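Local coordinates for uncharacterized protein (Eubacterium siraeum, PDB 4NZK) that is of unknown function but belongs to the DHHW family of the SGNH hydrolase clan, so it may be a hydrolase-like protein, at residues A[228-234]-A[269-275]; A[281-287]-A[302-308]; A[235-239]-A[314-320]. All coordinates share one frame; numbering follows the deposited sequence. Where two conformers were deposited one is given.

Interaction 1 of 3, residues A[228-234]-A[269-275]; sequences DYTATYY and KIVKIET. With EDO (1,2-ethanediol), chain C.
T230, T232 and Y234 pair through their backbones with E274, K272 and I270, two hydrogen bonds to each pair. The bond from T232 N to K272 O is 2.8 Å. The last pair is less regular: I270 N reaches Y234 O at 3.1 Å from well above the carbonyl plane. Between these pairs lie the non-hydrogen-bonded ones, Y229 with T275, A231 with I273 and Y233 with V271. There CA-H...O contacts fill in, such as Y229 CA to E274 O at 3.1 Å.

Apolar contacts gather on the face of Y229, A231 and Y233. V271 CG2 lies 3.7 Å from Y233 CE2. K269 CD meets the edge of the Y233 ring. Beyond it the bend at chi3 (76°) turns CE and NZ to an ethanediol. K269 NZ bonds to M264 O and to O2 of the ethanediol, whose C2 sits over a face of that ring. Y233 OH bonds to S249 O.

On the face of T230, T232 and Y234, the Y234 ring runs beside K272, with CE1 3.7 Å from K272 CB. A water bonds to E274 OE1 (2.7 Å), T230 O and T232 OG1, bridging the two strands.

The six bridged pairs form an antiparallel two-strand pairing. Strand 229-234 forms one border of the mixed central sheet, and strand 270-275 joins it to the parallel strands.

Interaction 2 of 3, residues A[281-287]-A[302-308]; sequences RKLCIFK and FEEIYVC. With EDO (1,2-ethanediol), chain B.
L283 and I285 carry the backbone pairing with strand 304-308. L283 N bonds to E304 O, and Y306 N to L283 O at 2.7 Å. I285 N and C308 N continue the pattern, and K287 N to C308 O ends it. At the other end R281 O accepts from E303 N and, weakly, from E304 N. CA-H...O contacts lie between these bonds.

Apolar packing fills the face of L283, I285, I305 and V307. L283 CB sits over one face of the F302 ring, 4.0 Å from its centroid, in a CH-pi contact. With CG anti to the backbone N (chi1 176°), L283 also brings CD2 to the ring, near F302 CE2. R281 CB touches F302 CD1 at 3.7 Å. I285 CD1 meets I305 CG2 at the same distance.

On the face of C284, F286, Y306 and C308, with K282 and E304 at one end, sulfur and aromatic groups meet. C284 SG and C308 SG are 3.9 Å apart, too far for a disulfide. F286 CD1 packs on C308 CB at 3.6 Å, and C308 SG lies obliquely to the F286 ring.

Charged groups mark the ends. K282 and E304 run alongside each other, but their salt bridge is long, NZ to OE2 3.9 Å. One water links K282 NZ to E304 OE1, and another links it to E303 OE2. E303 OE1 takes a hydrogen bond from G280 N. Y306 OH donates to E304 OE1 (2.8 Å) from above the carboxylate plane. K287 NZ is hydrogen-bonded to N292 OD1 and to both oxygens of an ethanediol, and salt-bridged to D309 and D267. Its three protons must be shared among them.

Strand 328-334 borders 282-287 and strand 270-275 borders 304-309, while helix 317-323 packs on C284, F286 and C308.

Interaction 3 of 3, residues A[235-239]-A[314-320]; sequences TTDFK and DLYAPDF
A type I turn from T235 to F238 offers T236 O to D314 N, a 2.9 Å hydrogen bond that arrives from above the carbonyl plane. T236 OG1 donates a second bond to D314 OD2 at 2.6 Å, using the anti lone pair of that oxygen. F238 N bonds to T235 O in the turn, and K239, just beyond it, gives its N to T235 OG1 and takes T235 N on its O.

The turn lies in the loop that follows strand 229-234, and D314 to Y316 lead into helix 317-323, with Y316 at its N-cap position. This joins a sheet-edge loop to the helix that follows strand 304-309.

L315 CD1 rests 3.7 Å from F238 CB, and L315 CD2 is also 3.7 Å from the carbonyl oxygen D237 O. F238 and F320 form a T-shaped pair, with planes at 90° and centroids 5.0 Å apart. F320 CE1 points at the middle of the F238 face. With CG anti to the backbone N (chi1 -178°), the F320 side chain extends from the first turn of the helix toward F238. F238 also stacks with Y234 and touches Y306, and F320 packs on C284 and C308.

Of these segments, strand 229-234 comes first and runs straight into the turn at 235-239. Interaction 1 closes the long loop between strands 229-234 and 270-275, which begins with that turn. Interaction 2 follows in series, closing the shorter connection between strands 282-287 and 304-309. Interaction 3 crosses interaction 1, because 235-239 lies between the segments of interaction 1 and 314-320 beyond them. It also encloses interaction 2 within its own loop. The two strand pairs are joined in one sheet, where 270-275 lies next to 304-309 and I273 N probably bonds to I305 O. Interaction 3 ties the loop end of this sheet to helix 317-323, and F320 reaches back onto Y306.

Interaction 1 of 3, residues A[228-234]-A[269-275]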
loop_
_atom_site.group_PDB
_atom_site.type_symbol
_atom_site.label_atom_id
_atom_site.label_comp_id
_atom_site.label_asym_id
_atom_site.label_seq_id
_atom_site.Cartn_x
_atom_site.Cartn_y
_atom_site.Cartn_z
ATOM N N ASP A 228 -21.734 -3.862 -2.742
ATOM C CA ASP A 228 -22.187 -2.652 -2.079
ATOM C C ASP A 228 -21.472 -2.496 -0.733
ATOM O O ASP A 228 -21.120 -3.479 -0.078
ATOM C CB ASP A 228 -23.717 -2.656 -1.905
ATOM C CG ASP A 228 -24.259 -1.312 -1.448
ATOM O OD1 ASP A 228 -23.713 -0.277 -1.882
ATOM O OD2 ASP A 228 -25.239 -1.284 -0.674
ATOM N N TYR A 229 -21.228 -1.250 -0.356
ATOM C CA TYR A 229 -20.570 -0.952 0.926
ATOM C C TYR A 229 -20.928 0.483 1.372
ATOM O O TYR A 229 -21.469 1.295 0.592
ATOM C CB TYR A 229 -19.016 -1.078 0.792
ATOM C CG TYR A 229 -18.418 0.098 0.032
ATOM C CD1 TYR A 229 -18.345 0.105 -1.349
ATOM C CD2 TYR A 229 -18.025 1.240 0.701
ATOM C CE1 TYR A 229 -17.841 1.196 -2.043
ATOM C CE2 TYR A 229 -17.538 2.357 0.024
ATOM C CZ TYR A 229 -17.437 2.341 -1.353
ATOM O OH TYR A 229 -16.992 3.465 -2.022
ATOM N N THR A 230 -20.651 0.756 2.649
ATOM C CA THR A 230 -20.755 2.089 3.230
ATOM C C THR A 230 -19.491 2.354 4.046
ATOM O O THR A 230 -19.098 1.511 4.842
ATOM C CB THR A 230 -21.948 2.239 4.187
ATOM O OG1 THR A 230 -23.111 1.598 3.644
ATOM C CG2 THR A 230 -22.200 3.710 4.450
ATOM N N ALA A 231 -18.840 3.480 3.802
ATOM C CA ALA A 231 -17.664 3.874 4.570
ATOM C C ALA A 231 -18.044 4.958 5.557
ATOM O O ALA A 231 -18.856 5.839 5.227
ATOM C CB ALA A 231 -16.554 4.340 3.657
ATOM N N THR A 232 -17.435 4.911 6.741
ATOM C CA THR A 232 -17.590 5.939 7.780
ATOM C C THR A 232 -16.190 6.446 8.109
ATOM O O THR A 232 -15.257 5.650 8.362
ATOM C CB THR A 232 -18.309 5.382 9.011
ATOM O OG1 THR A 232 -19.589 4.865 8.595
ATOM C CG2 THR A 232 -18.515 6.471 10.070
ATOM N N TYR A 233 -16.046 7.769 8.104
ATOM C CA TYR A 233 -14.781 8.427 8.359
ATOM C C TYR A 233 -14.648 8.859 9.829
ATOM O O TYR A 233 -15.568 9.440 10.411
ATOM C CB TYR A 233 -14.610 9.607 7.411
ATOM C CG TYR A 233 -14.318 9.177 5.998
ATOM C CD1 TYR A 233 -15.339 8.840 5.125
ATOM C CD2 TYR A 233 -13.015 9.144 5.509
ATOM C CE1 TYR A 233 -15.064 8.409 3.836
ATOM C CE2 TYR A 233 -12.735 8.748 4.232
ATOM C CZ TYR A 233 -13.759 8.378 3.388
ATOM O OH TYR A 233 -13.473 7.966 2.112
ATOM N N TYR A 234 -13.500 8.520 10.404
ATOM C CA TYR A 234 -13.187 8.766 11.800
ATOM C C TYR A 234 -11.872 9.524 11.939
ATOM O O TYR A 234 -11.025 9.526 11.031
ATOM C CB TYR A 234 -13.065 7.440 12.548
ATOM C CG TYR A 234 -14.334 6.647 12.710
ATOM C CD1 TYR A 234 -14.788 5.813 11.694
ATOM C CD2 TYR A 234 -15.047 6.669 13.905
ATOM C CE1 TYR A 234 -15.946 5.077 11.840
ATOM C CE2 TYR A 234 -16.203 5.921 14.059
ATOM C CZ TYR A 234 -16.644 5.134 13.024
ATOM O OH TYR A 234 -17.784 4.378 13.163
ATOM N N LYS A 269 -6.515 9.713 9.181
ATOM C CA LYS A 269 -7.866 9.349 9.531
ATOM C C LYS A 269 -7.904 7.837 9.725
ATOM O O LYS A 269 -6.916 7.155 9.463
ATOM C CB LYS A 269 -8.801 9.729 8.383
ATOM C CG LYS A 269 -8.486 9.023 7.090
ATOM C CD LYS A 269 -9.126 9.661 5.883
ATOM C CE LYS A 269 -8.405 10.927 5.465
ATOM N NZ LYS A 269 -9.068 11.606 4.334
ATOM N N ILE A 270 -9.036 7.363 10.210
ATOM C CA ILE A 270 -9.363 5.948 10.235
ATOM C C ILE A 270 -10.664 5.807 9.480
ATOM O O ILE A 270 -11.590 6.608 9.660
ATOM C CB ILE A 270 -9.554 5.400 11.648
ATOM C CG1 ILE A 270 -8.238 5.484 12.417
ATOM C CG2 ILE A 270 -10.097 3.965 11.624
ATOM C CD1 ILE A 270 -8.347 5.159 13.886
ATOM N N VAL A 271 -10.726 4.802 8.615
ATOM C CA VAL A 271 -11.931 4.577 7.816
ATOM C C VAL A 271 -12.496 3.196 8.134
ATOM O O VAL A 271 -11.758 2.226 8.138
ATOM C CB VAL A 271 -11.642 4.685 6.297
ATOM C CG1 VAL A 271 -12.916 4.486 5.501
ATOM C CG2 VAL A 271 -10.977 6.017 5.969
ATOM N N LYS A 272 -13.786 3.143 8.435
ATOM C CA LYS A 272 -14.480 1.890 8.648
ATOM C C LYS A 272 -15.360 1.641 7.431
ATOM O O LYS A 272 -16.104 2.515 7.007
ATOM C CB LYS A 272 -15.341 1.923 9.908
ATOM C CG LYS A 272 -16.162 0.650 10.109
ATOM C CD LYS A 272 -16.970 0.726 11.396
ATOM C CE LYS A 272 -17.818 -0.530 11.562
ATOM N NZ LYS A 272 -18.487 -0.590 12.897
ATOM N N ILE A 273 -15.273 0.423 6.906
ATOM C CA ILE A 273 -16.051 0.034 5.715
ATOM C C ILE A 273 -16.887 -1.181 6.088
ATOM O O ILE A 273 -16.359 -2.159 6.632
ATOM C CB ILE A 273 -15.138 -0.310 4.519
ATOM C CG1 ILE A 273 -14.232 0.851 4.173
ATOM C CG2 ILE A 273 -15.938 -0.689 3.282
ATOM C CD1 ILE A 273 -13.053 0.479 3.346
ATOM N N GLU A 274 -18.191 -1.095 5.822
ATOM C CA GLU A 274 -19.137 -2.192 6.057
ATOM C C GLU A 274 -19.629 -2.579 4.672
ATOM O O GLU A 274 -20.088 -1.732 3.920
ATOM C CB GLU A 274 -20.304 -1.758 6.947
ATOM C CG GLU A 274 -19.868 -1.414 8.362
ATOM C CD GLU A 274 -20.928 -0.668 9.145
ATOM O OE1 GLU A 274 -21.030 0.581 9.003
ATOM O OE2 GLU A 274 -21.633 -1.325 9.925
ATOM N N THR A 275 -19.560 -3.860 4.350
ATOM C CA THR A 275 -19.940 -4.328 3.016
ATOM C C THR A 275 -21.139 -5.254 3.052
ATOM O O THR A 275 -21.575 -5.682 4.123
ATOM C CB THR A 275 -18.795 -5.110 2.322
ATOM O OG1 THR A 275 -18.793 -6.457 2.766
ATOM C CG2 THR A 275 -17.418 -4.464 2.564
HETATM C C1 EDO C . -12.374 12.410 2.337
HETATM O O1 EDO C . -11.192 13.216 2.202
HETATM C C2 EDO C . -12.871 12.388 3.776
HETATM O O2 EDO C . -11.804 12.420 4.731
HETATM O O HOH W 1 -19.203 2.151 7.843
#

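Interaction 2 of 3, residues A[281-287]-A[302-308]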
loop_
_atom_site.group_PDB
_atom_site.type_symbol
_atom_site.label_atom_id
_atom_site.label_comp_id
_atom_site.label_asym_id
_atom_site.label_seq_id
_atom_site.Cartn_x
_atom_site.Cartn_y
_atom_site.Cartn_z
ATOM N N ARG A 281 -15.913 -12.041 8.367
ATOM C CA ARG A 281 -14.479 -11.701 8.345
ATOM C C ARG A 281 -14.333 -10.199 8.455
ATOM O O ARG A 281 -14.886 -9.446 7.649
ATOM C CB ARG A 281 -13.821 -12.225 7.068
ATOM C CG ARG A 281 -13.917 -13.722 6.868
ATOM C CD ARG A 281 -13.025 -14.523 7.827
ATOM N NE ARG A 281 -11.607 -14.310 7.565
ATOM C CZ ARG A 281 -10.910 -14.922 6.610
ATOM N NH1 ARG A 281 -11.475 -15.814 5.785
ATOM N NH2 ARG A 281 -9.622 -14.633 6.461
ATOM N N LYS A 282 -13.572 -9.765 9.460
ATOM C CA LYS A 282 -13.405 -8.353 9.773
ATOM C C LYS A 282 -11.921 -8.047 9.778
ATOM O O LYS A 282 -11.190 -8.543 10.622
ATOM C CB LYS A 282 -14.080 -8.004 11.111
ATOM C CG LYS A 282 -15.587 -8.279 11.098
ATOM C CD LYS A 282 -16.261 -7.951 12.415
ATOM C CE LYS A 282 -17.742 -8.266 12.351
ATOM N NZ LYS A 282 -18.418 -7.835 13.601
ATOM N N LEU A 283 -11.504 -7.225 8.828
ATOM C CA LEU A 283 -10.102 -6.966 8.558
ATOM C C LEU A 283 -9.713 -5.607 9.088
ATOM O O LEU A 283 -10.440 -4.619 8.911
ATOM C CB LEU A 283 -9.882 -6.967 7.032
ATOM C CG LEU A 283 -8.499 -6.613 6.508
ATOM C CD1 LEU A 283 -7.496 -7.656 6.952
ATOM C CD2 LEU A 283 -8.560 -6.481 4.994
ATOM N N CYS A 284 -8.559 -5.543 9.723
ATOM C CA CYS A 284 -7.945 -4.256 10.020
ATOM C C CYS A 284 -6.633 -4.196 9.244
ATOM O O CYS A 284 -5.839 -5.144 9.277
ATOM C CB CYS A 284 -7.662 -4.148 11.512
ATOM S SG CYS A 284 -7.097 -2.527 12.022
ATOM N N ILE A 285 -6.435 -3.103 8.521
ATOM C CA ILE A 285 -5.226 -2.877 7.750
ATOM C C ILE A 285 -4.417 -1.784 8.428
ATOM O O ILE A 285 -4.941 -0.717 8.759
ATOM C CB ILE A 285 -5.519 -2.415 6.322
ATOM C CG1 ILE A 285 -6.454 -3.384 5.627
ATOM C CG2 ILE A 285 -4.236 -2.250 5.530
ATOM C CD1 ILE A 285 -7.176 -2.735 4.480
ATOM N N PHE A 286 -3.163 -2.082 8.683
ATOM C CA PHE A 286 -2.207 -1.122 9.176
ATOM C C PHE A 286 -1.206 -0.925 8.073
ATOM O O PHE A 286 -0.494 -1.836 7.690
ATOM C CB PHE A 286 -1.527 -1.618 10.435
ATOM C CG PHE A 286 -2.442 -1.648 11.628
ATOM C CD1 PHE A 286 -2.954 -0.477 12.156
ATOM C CD2 PHE A 286 -2.759 -2.859 12.230
ATOM C CE1 PHE A 286 -3.788 -0.519 13.253
ATOM C CE2 PHE A 286 -3.614 -2.893 13.315
ATOM C CZ PHE A 286 -4.114 -1.717 13.811
ATOM N N LYS A 287 -1.175 0.282 7.534
ATOM C CA LYS A 287 -0.459 0.510 6.292
ATOM C C LYS A 287 0.337 1.800 6.248
ATOM O O LYS A 287 0.227 2.651 7.124
ATOM C CB LYS A 287 -1.492 0.478 5.131
ATOM C CG LYS A 287 -2.750 1.349 5.287
ATOM C CD LYS A 287 -2.476 2.808 5.077
ATOM C CE LYS A 287 -3.714 3.673 5.169
ATOM N NZ LYS A 287 -3.339 5.073 4.824
ATOM N N PHE A 302 -14.548 -9.117 2.446
ATOM C CA PHE A 302 -14.666 -8.945 3.883
ATOM C C PHE A 302 -15.957 -8.247 4.234
ATOM O O PHE A 302 -16.406 -7.376 3.500
ATOM C CB PHE A 302 -13.460 -8.135 4.414
ATOM C CG PHE A 302 -12.158 -8.885 4.330
ATOM C CD1 PHE A 302 -11.775 -9.701 5.376
ATOM C CD2 PHE A 302 -11.356 -8.829 3.209
ATOM C CE1 PHE A 302 -10.615 -10.462 5.311
ATOM C CE2 PHE A 302 -10.190 -9.578 3.127
ATOM C CZ PHE A 302 -9.805 -10.395 4.193
ATOM N N GLU A 303 -16.506 -8.584 5.405
ATOM C CA GLU A 303 -17.706 -7.959 5.932
ATOM C C GLU A 303 -17.420 -6.546 6.453
ATOM O O GLU A 303 -18.227 -5.626 6.265
ATOM C CB GLU A 303 -18.301 -8.834 7.053
ATOM C CG GLU A 303 -19.598 -8.265 7.611
ATOM C CD GLU A 303 -20.350 -9.151 8.605
ATOM O OE1 GLU A 303 -20.272 -10.408 8.532
ATOM O OE2 GLU A 303 -21.077 -8.564 9.458
ATOM N N GLU A 304 -16.281 -6.393 7.141
ATOM C CA GLU A 304 -15.851 -5.074 7.614
ATOM C C GLU A 304 -14.380 -4.919 7.352
ATOM O O GLU A 304 -13.622 -5.896 7.416
ATOM C CB GLU A 304 -16.102 -4.851 9.129
ATOM C CG GLU A 304 -17.553 -4.939 9.558
ATOM C CD GLU A 304 -17.799 -4.657 11.031
ATOM O OE1 GLU A 304 -16.860 -4.414 11.847
ATOM O OE2 GLU A 304 -18.983 -4.693 11.386
ATOM N N ILE A 305 -14.001 -3.684 7.035
ATOM C CA ILE A 305 -12.619 -3.314 6.840
ATOM C C ILE A 305 -12.336 -2.042 7.594
ATOM O O ILE A 305 -13.025 -1.049 7.405
ATOM C CB ILE A 305 -12.258 -3.133 5.353
ATOM C CG1 ILE A 305 -12.565 -4.407 4.547
ATOM C CG2 ILE A 305 -10.782 -2.810 5.188
ATOM C CD1 ILE A 305 -12.931 -4.127 3.125
ATOM N N TYR A 306 -11.304 -2.072 8.417
ATOM C CA TYR A 306 -10.826 -0.869 9.109
ATOM C C TYR A 306 -9.472 -0.506 8.520
ATOM O O TYR A 306 -8.583 -1.324 8.466
ATOM C CB TYR A 306 -10.690 -1.109 10.617
ATOM C CG TYR A 306 -12.009 -1.406 11.295
ATOM C CD1 TYR A 306 -12.612 -2.642 11.148
ATOM C CD2 TYR A 306 -12.623 -0.468 12.108
ATOM C CE1 TYR A 306 -13.823 -2.926 11.757
ATOM C CE2 TYR A 306 -13.833 -0.753 12.738
ATOM C CZ TYR A 306 -14.411 -1.986 12.563
ATOM O OH TYR A 306 -15.615 -2.260 13.160
ATOM N N VAL A 307 -9.342 0.738 8.095
ATOM C CA VAL A 307 -8.156 1.201 7.398
ATOM C C VAL A 307 -7.454 2.218 8.290
ATOM O O VAL A 307 -7.999 3.294 8.579
ATOM C CB VAL A 307 -8.456 1.847 6.041
ATOM C CG1 VAL A 307 -7.150 2.071 5.281
ATOM C CG2 VAL A 307 -9.400 0.997 5.224
ATOM N N CYS A 308 -6.252 1.853 8.715
ATOM C CA CYS A 308 -5.450 2.642 9.630
ATOM C C CYS A 308 -4.040 2.831 9.103
ATOM O O CYS A 308 -3.471 1.937 8.506
ATOM C CB CYS A 308 -5.336 1.890 10.943
ATOM S SG CYS A 308 -6.913 1.392 11.708
HETATM C C1 EDO B . -7.006 6.191 5.191
HETATM O O1 EDO B . -5.995 6.121 4.198
HETATM C C2 EDO B . -6.537 5.673 6.564
HETATM O O2 EDO B . -5.206 6.095 6.836
HETATM O O HOH W 2 -17.256 -4.991 14.360
HETATM O O HOH W 3 -21.030 -8.933 12.219
#

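Interaction 3 of 3, residues A[235-239]-A[314-320]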
loop_
_atom_site.group_PDB
_atom_site.type_symbol
_atom_site.label_atom_id
_atom_site.label_comp_id
_atom_site.label_asym_id
_atom_site.label_seq_id
_atom_site.Cartn_x
_atom_site.Cartn_y
_atom_site.Cartn_z
ATOM N N THR A 235 -11.712 10.166 13.087
ATOM C CA THR A 235 -10.465 10.784 13.424
ATOM C C THR A 235 -9.480 9.676 13.803
ATOM O O THR A 235 -9.851 8.512 13.933
ATOM C CB THR A 235 -10.617 11.686 14.653
ATOM O OG1 THR A 235 -11.050 10.888 15.771
ATOM C CG2 THR A 235 -11.615 12.722 14.390
ATOM N N THR A 236 -8.245 10.070 14.064
ATOM C CA THR A 236 -7.190 9.103 14.414
ATOM C C THR A 236 -7.314 8.516 15.819
ATOM O O THR A 236 -6.615 7.542 16.166
ATOM C CB THR A 236 -5.804 9.682 14.170
ATOM O OG1 THR A 236 -5.645 10.867 14.939
ATOM C CG2 THR A 236 -5.602 9.977 12.694
ATOM N N ASP A 237 -8.228 9.056 16.626
ATOM C CA ASP A 237 -8.591 8.420 17.891
ATOM C C ASP A 237 -9.981 7.749 17.810
ATOM O O ASP A 237 -10.624 7.484 18.827
ATOM C CB ASP A 237 -8.486 9.388 19.068
ATOM C CG ASP A 237 -9.331 10.600 18.920
ATOM O OD1 ASP A 237 -9.909 10.837 17.847
ATOM O OD2 ASP A 237 -9.416 11.344 19.907
ATOM N N PHE A 238 -10.395 7.445 16.583
ATOM C CA PHE A 238 -11.616 6.718 16.287
ATOM C C PHE A 238 -12.899 7.365 16.832
ATOM O O PHE A 238 -13.700 6.718 17.496
ATOM C CB PHE A 238 -11.495 5.268 16.739
ATOM C CG PHE A 238 -12.443 4.329 16.035
ATOM C CD1 PHE A 238 -12.439 4.248 14.656
ATOM C CD2 PHE A 238 -13.304 3.495 16.739
ATOM C CE1 PHE A 238 -13.286 3.398 13.977
ATOM C CE2 PHE A 238 -14.156 2.630 16.061
ATOM C CZ PHE A 238 -14.145 2.588 14.686
ATOM N N LYS A 239 -13.016 8.672 16.595
ATOM C CA LYS A 239 -14.245 9.395 16.878
ATOM C C LYS A 239 -14.813 9.776 15.516
ATOM O O LYS A 239 -14.074 10.178 14.618
ATOM C CB LYS A 239 -13.982 10.640 17.729
ATOM C CG LYS A 239 -13.184 10.408 19.010
ATOM C CD LYS A 239 -13.797 9.362 19.941
ATOM C CE LYS A 239 -12.966 9.269 21.217
ATOM N NZ LYS A 239 -13.344 8.118 22.066
ATOM N N ASP A 314 -3.930 7.101 17.046
ATOM C CA ASP A 314 -3.857 7.598 18.413
ATOM C C ASP A 314 -4.585 6.751 19.437
ATOM O O ASP A 314 -5.230 7.262 20.339
ATOM C CB ASP A 314 -4.372 9.035 18.416
ATOM C CG ASP A 314 -3.409 9.977 17.731
ATOM O OD1 ASP A 314 -2.239 10.056 18.182
ATOM O OD2 ASP A 314 -3.812 10.617 16.736
ATOM N N LEU A 315 -4.503 5.448 19.250
ATOM C CA LEU A 315 -5.083 4.477 20.131
ATOM C C LEU A 315 -4.071 3.370 20.408
ATOM O O LEU A 315 -2.964 3.388 19.899
ATOM C CB LEU A 315 -6.321 3.884 19.473
ATOM C CG LEU A 315 -7.511 4.768 19.201
ATOM C CD1 LEU A 315 -8.572 3.935 18.518
ATOM C CD2 LEU A 315 -8.035 5.367 20.490
ATOM N N TYR A 316 -4.484 2.390 21.206
ATOM C CA TYR A 316 -3.686 1.187 21.468
ATOM C C TYR A 316 -4.248 0.057 20.591
ATOM O O TYR A 316 -5.340 -0.430 20.793
ATOM C CB TYR A 316 -3.722 0.836 22.942
ATOM C CG TYR A 316 -2.980 -0.436 23.308
ATOM C CD1 TYR A 316 -1.618 -0.584 23.032
ATOM C CD2 TYR A 316 -3.624 -1.485 23.950
ATOM C CE1 TYR A 316 -0.916 -1.743 23.382
ATOM C CE2 TYR A 316 -2.945 -2.643 24.301
ATOM C CZ TYR A 316 -1.588 -2.775 24.019
ATOM O OH TYR A 316 -0.928 -3.915 24.366
ATOM N N ALA A 317 -3.482 -0.321 19.586
ATOM C CA ALA A 317 -3.988 -1.205 18.539
ATOM C C ALA A 317 -4.555 -2.551 19.019
ATOM O O ALA A 317 -5.603 -2.994 18.517
ATOM C CB ALA A 317 -2.957 -1.383 17.416
ATOM N N PRO A 318 -3.902 -3.203 19.986
ATOM C CA PRO A 318 -4.476 -4.501 20.382
ATOM C C PRO A 318 -5.896 -4.364 20.962
ATOM O O PRO A 318 -6.770 -5.213 20.717
ATOM C CB PRO A 318 -3.464 -5.035 21.395
ATOM C CG PRO A 318 -2.172 -4.417 20.927
ATOM C CD PRO A 318 -2.546 -3.010 20.512
ATOM N N ASP A 319 -6.140 -3.287 21.695
ATOM C CA ASP A 319 -7.475 -3.048 22.233
ATOM C C ASP A 319 -8.458 -2.659 21.113
ATOM O O ASP A 319 -9.619 -3.024 21.159
ATOM C CB ASP A 319 -7.441 -1.972 23.295
ATOM C CG ASP A 319 -6.942 -2.485 24.643
ATOM O OD1 ASP A 319 -6.710 -3.704 24.830
ATOM O OD2 ASP A 319 -6.834 -1.611 25.539
ATOM N N PHE A 320 -7.996 -1.900 20.128
ATOM C CA PHE A 320 -8.827 -1.582 18.961
ATOM C C PHE A 320 -9.286 -2.869 18.241
ATOM O O PHE A 320 -10.442 -2.973 17.822
ATOM C CB PHE A 320 -8.019 -0.648 18.045
ATOM C CG PHE A 320 -8.739 -0.204 16.831
ATOM C CD1 PHE A 320 -9.704 0.786 16.921
ATOM C CD2 PHE A 320 -8.433 -0.717 15.607
ATOM C CE1 PHE A 320 -10.349 1.243 15.800
ATOM C CE2 PHE A 320 -9.086 -0.268 14.477
ATOM C CZ PHE A 320 -10.035 0.729 14.576
#